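Long-range contact in peptidase M16 inactive domain family protein (Pseudomonas fluorescens, PDB 3GWB), which probably belongs to the M16 metallopeptidase family, of which it carries an inactive domain, so any hydrolase activity of its own is uncertain: residues 146-160 against 243-257. Numbering follows the deposited sequence.
Sequences NPGKLASLELMKRLY and IEFPSSQTSLMLAQL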
loop_
_atom_site.group_PDB
_atom_site.type_symbol
_atom_site.label_atom_id
_atom_site.label_comp_id
_atom_site.label_asym_id
_atom_site.label_seq_id
_atom_site.Cartn_x
_atom_site.Cartn_y
_atom_site.Cartn_z
ATOM N N ASN A 146 -3.720 9.909 14.769
ATOM C CA ASN A 146 -3.730 10.585 13.478
ATOM C C ASN A 146 -4.730 11.741 13.458
ATOM O O ASN A 146 -5.946 11.523 13.470
ATOM C CB ASN A 146 -4.100 9.574 12.388
ATOM C CG ASN A 146 -3.993 10.147 10.994
ATOM O OD1 ASN A 146 -4.446 11.262 10.728
ATOM N ND2 ASN A 146 -3.403 9.377 10.082
ATOM N N PRO A 147 -4.231 12.986 13.422
ATOM C CA PRO A 147 -5.084 14.182 13.401
ATOM C C PRO A 147 -6.047 14.219 12.208
ATOM O O PRO A 147 -7.244 14.466 12.368
ATOM C CB PRO A 147 -4.069 15.326 13.360
ATOM C CG PRO A 147 -2.888 14.754 14.096
ATOM C CD PRO A 147 -2.810 13.360 13.528
ATOM N N GLY A 148 -5.516 13.978 11.013
ATOM C CA GLY A 148 -6.342 13.990 9.818
ATOM C C GLY A 148 -7.513 13.022 9.882
ATOM O O GLY A 148 -8.627 13.370 9.488
ATOM N N LYS A 149 -7.270 11.808 10.372
ATOM C CA LYS A 149 -8.335 10.811 10.475
ATOM C C LYS A 149 -9.382 11.256 11.487
ATOM O O LYS A 149 -10.582 11.112 11.258
ATOM C CB LYS A 149 -7.785 9.448 10.910
ATOM C CG LYS A 149 -6.797 8.796 9.953
ATOM C CD LYS A 149 -6.871 7.274 10.093
ATOM C CE LYS A 149 -5.573 6.575 9.712
ATOM N NZ LYS A 149 -4.527 6.704 10.778
ATOM N N LEU A 150 -8.920 11.794 12.612
ATOM C CA LEU A 150 -9.832 12.249 13.656
ATOM C C LEU A 150 -10.705 13.400 13.169
ATOM O O LEU A 150 -11.878 13.494 13.528
ATOM C CB LEU A 150 -9.044 12.664 14.900
ATOM C CG LEU A 150 -8.319 11.513 15.606
ATOM C CD1 LEU A 150 -7.507 12.053 16.777
ATOM C CD2 LEU A 150 -9.339 10.486 16.097
ATOM N N ALA A 151 -10.132 14.274 12.348
ATOM C CA ALA A 151 -10.881 15.403 11.809
ATOM C C ALA A 151 -11.868 14.894 10.758
ATOM O O ALA A 151 -12.999 15.364 10.669
ATOM C CB ALA A 151 -9.929 16.416 11.187
ATOM N N SER A 152 -11.427 13.928 9.963
ATOM C CA SER A 152 -12.271 13.358 8.921
ATOM C C SER A 152 -13.511 12.671 9.503
ATOM O O SER A 152 -14.628 12.923 9.050
ATOM C CB SER A 152 -11.470 12.360 8.088
ATOM O OG SER A 152 -12.258 11.840 7.033
ATOM N N LEU A 153 -13.314 11.807 10.498
ATOM C CA LEU A 153 -14.434 11.104 11.123
ATOM C C LEU A 153 -15.466 12.091 11.656
ATOM O O LEU A 153 -16.667 11.913 11.452
ATOM C CB LEU A 153 -13.943 10.212 12.272
ATOM C CG LEU A 153 -13.021 9.049 11.897
ATOM C CD1 LEU A 153 -12.722 8.224 13.137
ATOM C CD2 LEU A 153 -13.685 8.179 10.834
ATOM N N GLU A 154 -14.989 13.130 12.340
ATOM C CA GLU A 154 -15.864 14.159 12.900
ATOM C C GLU A 154 -16.550 14.959 11.793
ATOM O O GLU A 154 -17.731 15.285 11.900
ATOM C CB GLU A 154 -15.056 15.104 13.798
ATOM C CG GLU A 154 -15.804 16.344 14.295
ATOM C CD GLU A 154 -17.008 16.013 15.161
ATOM O OE1 GLU A 154 -16.991 14.958 15.832
ATOM O OE2 GLU A 154 -17.966 16.819 15.185
ATOM N N LEU A 155 -15.807 15.275 10.735
ATOM C CA LEU A 155 -16.364 16.041 9.624
ATOM C C LEU A 155 -17.505 15.279 8.955
ATOM O O LEU A 155 -18.539 15.860 8.618
ATOM C CB LEU A 155 -15.270 16.365 8.598
ATOM C CG LEU A 155 -15.687 17.188 7.376
ATOM C CD1 LEU A 155 -16.382 18.462 7.817
ATOM C CD2 LEU A 155 -14.457 17.519 6.539
HETATM N N MSE A 156 -17.324 13.976 8.767
HETATM C CA MSE A 156 -18.363 13.164 8.151
HETATM C C MSE A 156 -19.592 13.079 9.055
HETATM O O MSE A 156 -20.706 12.916 8.570
HETATM C CB MSE A 156 -17.837 11.762 7.821
HETATM C CG MSE A 156 -16.906 11.715 6.604
HETATM SE SE MSE A 156 -17.673 12.302 5.057
HETATM C CE MSE A 156 -18.489 10.803 4.477
ATOM N N LYS A 157 -19.395 13.200 10.365
ATOM C CA LYS A 157 -20.518 13.158 11.301
ATOM C C LYS A 157 -21.357 14.430 11.187
ATOM O O LYS A 157 -22.588 14.373 11.146
ATOM C CB LYS A 157 -20.022 13.030 12.743
ATOM C CG LYS A 157 -19.252 11.753 13.051
ATOM C CD LYS A 157 -18.784 11.731 14.510
ATOM C CE LYS A 157 -17.880 10.542 14.783
ATOM N NZ LYS A 157 -17.320 10.580 16.162
ATOM N N ARG A 158 -20.683 15.575 11.152
ATOM C CA ARG A 158 -21.355 16.869 11.050
ATOM C C ARG A 158 -22.068 17.028 9.712
ATOM O O ARG A 158 -23.139 17.627 9.628
ATOM C CB ARG A 158 -20.336 18.000 11.227
ATOM C CG ARG A 158 -19.850 18.192 12.661
ATOM C CD ARG A 158 -18.556 18.989 12.705
ATOM N NE ARG A 158 -18.102 19.222 14.073
ATOM C CZ ARG A 158 -18.510 20.233 14.832
ATOM N NH1 ARG A 158 -19.381 21.110 14.352
ATOM N NH2 ARG A 158 -18.061 20.359 16.075
ATOM N N LEU A 159 -21.470 16.467 8.669
ATOM C CA LEU A 159 -22.008 16.548 7.317
ATOM C C LEU A 159 -23.256 15.695 7.083
ATOM O O LEU A 159 -24.227 16.157 6.478
ATOM C CB LEU A 159 -20.924 16.121 6.323
ATOM C CG LEU A 159 -20.593 16.988 5.107
ATOM C CD1 LEU A 159 -20.066 18.332 5.566
ATOM C CD2 LEU A 159 -19.543 16.282 4.248
ATOM N N TYR A 160 -23.228 14.454 7.561
ATOM C CA TYR A 160 -24.338 13.520 7.352
ATOM C C TYR A 160 -25.255 13.183 8.536
ATOM O O TYR A 160 -26.275 12.522 8.353
ATOM C CB TYR A 160 -23.775 12.223 6.774
ATOM C CG TYR A 160 -23.271 12.363 5.360
ATOM C CD1 TYR A 160 -24.154 12.335 4.286
ATOM C CD2 TYR A 160 -21.912 12.531 5.092
ATOM C CE1 TYR A 160 -23.709 12.466 2.974
ATOM C CE2 TYR A 160 -21.451 12.664 3.770
ATOM C CZ TYR A 160 -22.363 12.630 2.721
ATOM O OH TYR A 160 -21.940 12.758 1.416
ATOM N N ILE A 243 -10.636 19.951 17.122
ATOM C CA ILE A 243 -10.261 18.809 17.938
ATOM C C ILE A 243 -8.866 19.080 18.471
ATOM O O ILE A 243 -7.903 19.122 17.707
ATOM C CB ILE A 243 -10.229 17.509 17.120
ATOM C CG1 ILE A 243 -11.587 17.278 16.456
ATOM C CG2 ILE A 243 -9.870 16.344 18.032
ATOM C CD1 ILE A 243 -11.632 16.064 15.559
ATOM N N GLU A 244 -8.765 19.278 19.782
ATOM C CA GLU A 244 -7.483 19.557 20.419
ATOM C C GLU A 244 -6.543 18.363 20.316
ATOM O O GLU A 244 -6.867 17.265 20.765
ATOM C CB GLU A 244 -7.699 19.913 21.890
ATOM C CG GLU A 244 -6.485 20.517 22.576
ATOM C CD GLU A 244 -6.010 21.793 21.902
ATOM O OE1 GLU A 244 -6.859 22.553 21.390
ATOM O OE2 GLU A 244 -4.789 22.047 21.900
ATOM N N PHE A 245 -5.380 18.590 19.717
ATOM C CA PHE A 245 -4.371 17.552 19.546
ATOM C C PHE A 245 -3.030 18.273 19.680
ATOM O O PHE A 245 -2.602 18.979 18.765
ATOM C CB PHE A 245 -4.498 16.917 18.158
ATOM C CG PHE A 245 -3.925 15.534 18.066
ATOM C CD1 PHE A 245 -4.619 14.445 18.584
ATOM C CD2 PHE A 245 -2.689 15.317 17.470
ATOM C CE1 PHE A 245 -4.091 13.157 18.505
ATOM C CE2 PHE A 245 -2.151 14.034 17.384
ATOM C CZ PHE A 245 -2.853 12.952 17.905
ATOM N N PRO A 246 -2.356 18.104 20.830
ATOM C CA PRO A 246 -1.065 18.721 21.142
ATOM C C PRO A 246 0.075 18.488 20.154
ATOM O O PRO A 246 1.201 18.918 20.404
ATOM C CB PRO A 246 -0.758 18.192 22.543
ATOM C CG PRO A 246 -1.435 16.869 22.556
ATOM C CD PRO A 246 -2.754 17.175 21.902
ATOM N N SER A 247 -0.211 17.821 19.035
ATOM C CA SER A 247 0.806 17.570 17.999
ATOM C C SER A 247 1.249 18.903 17.352
ATOM O O SER A 247 0.667 19.938 17.646
ATOM C CB SER A 247 0.268 16.589 16.966
ATOM O OG SER A 247 -0.770 17.193 16.233
ATOM N N SER A 248 2.247 18.861 16.456
ATOM C CA SER A 248 2.885 20.056 15.867
ATOM C C SER A 248 2.386 20.731 14.596
ATOM O O SER A 248 2.783 21.902 14.267
ATOM C CB SER A 248 4.353 19.781 15.670
ATOM O OG SER A 248 4.880 20.655 14.685
ATOM N N GLN A 249 1.587 20.022 13.812
ATOM C CA GLN A 249 1.077 20.618 12.576
ATOM C C GLN A 249 -0.420 20.699 12.791
ATOM O O GLN A 249 -0.922 20.143 13.754
ATOM C CB GLN A 249 1.421 19.735 11.396
ATOM C CG GLN A 249 2.929 19.700 11.108
ATOM C CD GLN A 249 3.271 20.582 9.971
ATOM O OE1 GLN A 249 4.309 21.252 9.944
ATOM N NE2 GLN A 249 2.390 20.594 8.997
ATOM N N THR A 250 -1.139 21.412 11.945
ATOM C CA THR A 250 -2.580 21.440 12.112
ATOM C C THR A 250 -3.273 20.961 10.856
ATOM O O THR A 250 -2.938 21.378 9.751
ATOM C CB THR A 250 -3.138 22.851 12.471
ATOM O OG1 THR A 250 -2.647 23.821 11.540
ATOM C CG2 THR A 250 -2.766 23.251 13.883
ATOM N N SER A 251 -4.227 20.061 11.038
ATOM C CA SER A 251 -4.982 19.508 9.928
ATOM C C SER A 251 -6.248 20.321 9.722
ATOM O O SER A 251 -7.011 20.536 10.663
ATOM C CB SER A 251 -5.341 18.051 10.216
ATOM O OG SER A 251 -6.415 17.626 9.397
ATOM N N LEU A 252 -6.459 20.772 8.488
ATOM C CA LEU A 252 -7.621 21.579 8.134
ATOM C C LEU A 252 -8.487 20.857 7.107
ATOM O O LEU A 252 -7.993 20.393 6.080
ATOM C CB LEU A 252 -7.172 22.915 7.536
ATOM C CG LEU A 252 -6.341 23.881 8.379
ATOM C CD1 LEU A 252 -5.809 24.990 7.477
ATOM C CD2 LEU A 252 -7.193 24.452 9.507
HETATM N N MSE A 253 -9.783 20.777 7.379
HETATM C CA MSE A 253 -10.705 20.128 6.460
HETATM C C MSE A 253 -11.973 20.957 6.327
HETATM O O MSE A 253 -12.571 21.357 7.326
HETATM C CB MSE A 253 -11.061 18.729 6.961
HETATM C CG MSE A 253 -9.870 17.818 7.161
HETATM SE SE MSE A 253 -10.424 16.137 7.453
HETATM C CE MSE A 253 -10.959 15.687 5.833
ATOM N N LEU A 254 -12.365 21.226 5.089
ATOM C CA LEU A 254 -13.571 21.993 4.812
ATOM C C LEU A 254 -14.419 21.124 3.909
ATOM O O LEU A 254 -13.890 20.404 3.065
ATOM C CB LEU A 254 -13.246 23.306 4.097
ATOM C CG LEU A 254 -12.296 24.286 4.785
ATOM C CD1 LEU A 254 -10.863 23.795 4.642
ATOM C CD2 LEU A 254 -12.438 25.663 4.147
ATOM N N ALA A 255 -15.736 21.187 4.074
ATOM C CA ALA A 255 -16.606 20.364 3.259
ATOM C C ALA A 255 -18.066 20.763 3.333
ATOM O O ALA A 255 -18.479 21.533 4.199
ATOM C CB ALA A 255 -16.459 18.894 3.674
ATOM N N GLN A 256 -18.830 20.216 2.395
ATOM C CA GLN A 256 -20.263 20.419 2.296
ATOM C C GLN A 256 -20.729 19.338 1.349
ATOM O O GLN A 256 -19.903 18.653 0.741
ATOM C CB GLN A 256 -20.599 21.806 1.744
ATOM C CG GLN A 256 -19.925 22.181 0.439
ATOM C CD GLN A 256 -20.320 23.583 -0.008
ATOM O OE1 GLN A 256 -21.386 23.785 -0.604
ATOM N NE2 GLN A 256 -19.476 24.559 0.302
ATOM N N LEU A 257 -22.039 19.162 1.232
ATOM C CA LEU A 257 -22.565 18.135 0.352
ATOM C C LEU A 257 -22.247 18.441 -1.100
ATOM O O LEU A 257 -22.456 19.558 -1.570
ATOM C CB LEU A 257 -24.077 18.001 0.532
ATOM C CG LEU A 257 -24.544 17.480 1.892
ATOM C CD1 LEU A 257 -26.068 17.350 1.895
ATOM C CD2 LEU A 257 -23.900 16.127 2.164
#
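The F245 ring meets P147 and L150 obliquely; S247 OG, from its own segment, lies at the ring edge, in plane. P147 CG comes to 3.4 Å from F245 CD2, with L150 CD1 on the same side of the ring plane but by the opposite ring bond, 4.0 Å from F245 CE1. At the far end the Y160 ring, whose edge has M156 O in its plane, receives L257 CD2 obliquely, and its hydroxyl is hydrogen-bonded to R309 O. These two rings bracket an alpha/beta layer: helix 147-160 lies on the mixed sheet that contains strands 239-244 and 249-257. Its axis runs 8.2 Å from that of strand 249-257, the two N-to-C directions only 27° apart, so successive helical turns follow the strand. S251, M253 and A255, every second residue, direct CB toward the helix, whereas T250, L252 and L254 direct theirs away, L254 packing on helix 323-340. Selenomethionine M253 is central: a bend at its third torsion (73°) brings SE against the backbone, 3.5 Å from S152 N, an amide already bonded to G148 O. L155, its CG anti to the backbone N (chi1 -179°), drops CD2 between the CB atoms of M253 and A255. L155 CD2 is 3.6 Å from M253 CB, and L159 CD2 flanks the same A255 methyl. Both leucines also touch V414 of the neighbouring strand 414-419. S247 OG, 3.9 Å from P147 CG, is buried here without any polar partner in the model. The second subunit borders this end, its P246 packing on F245. From strand 239-244, I243 extends CD1 over the helix backbone, stopping 3.3 Å from L150 O.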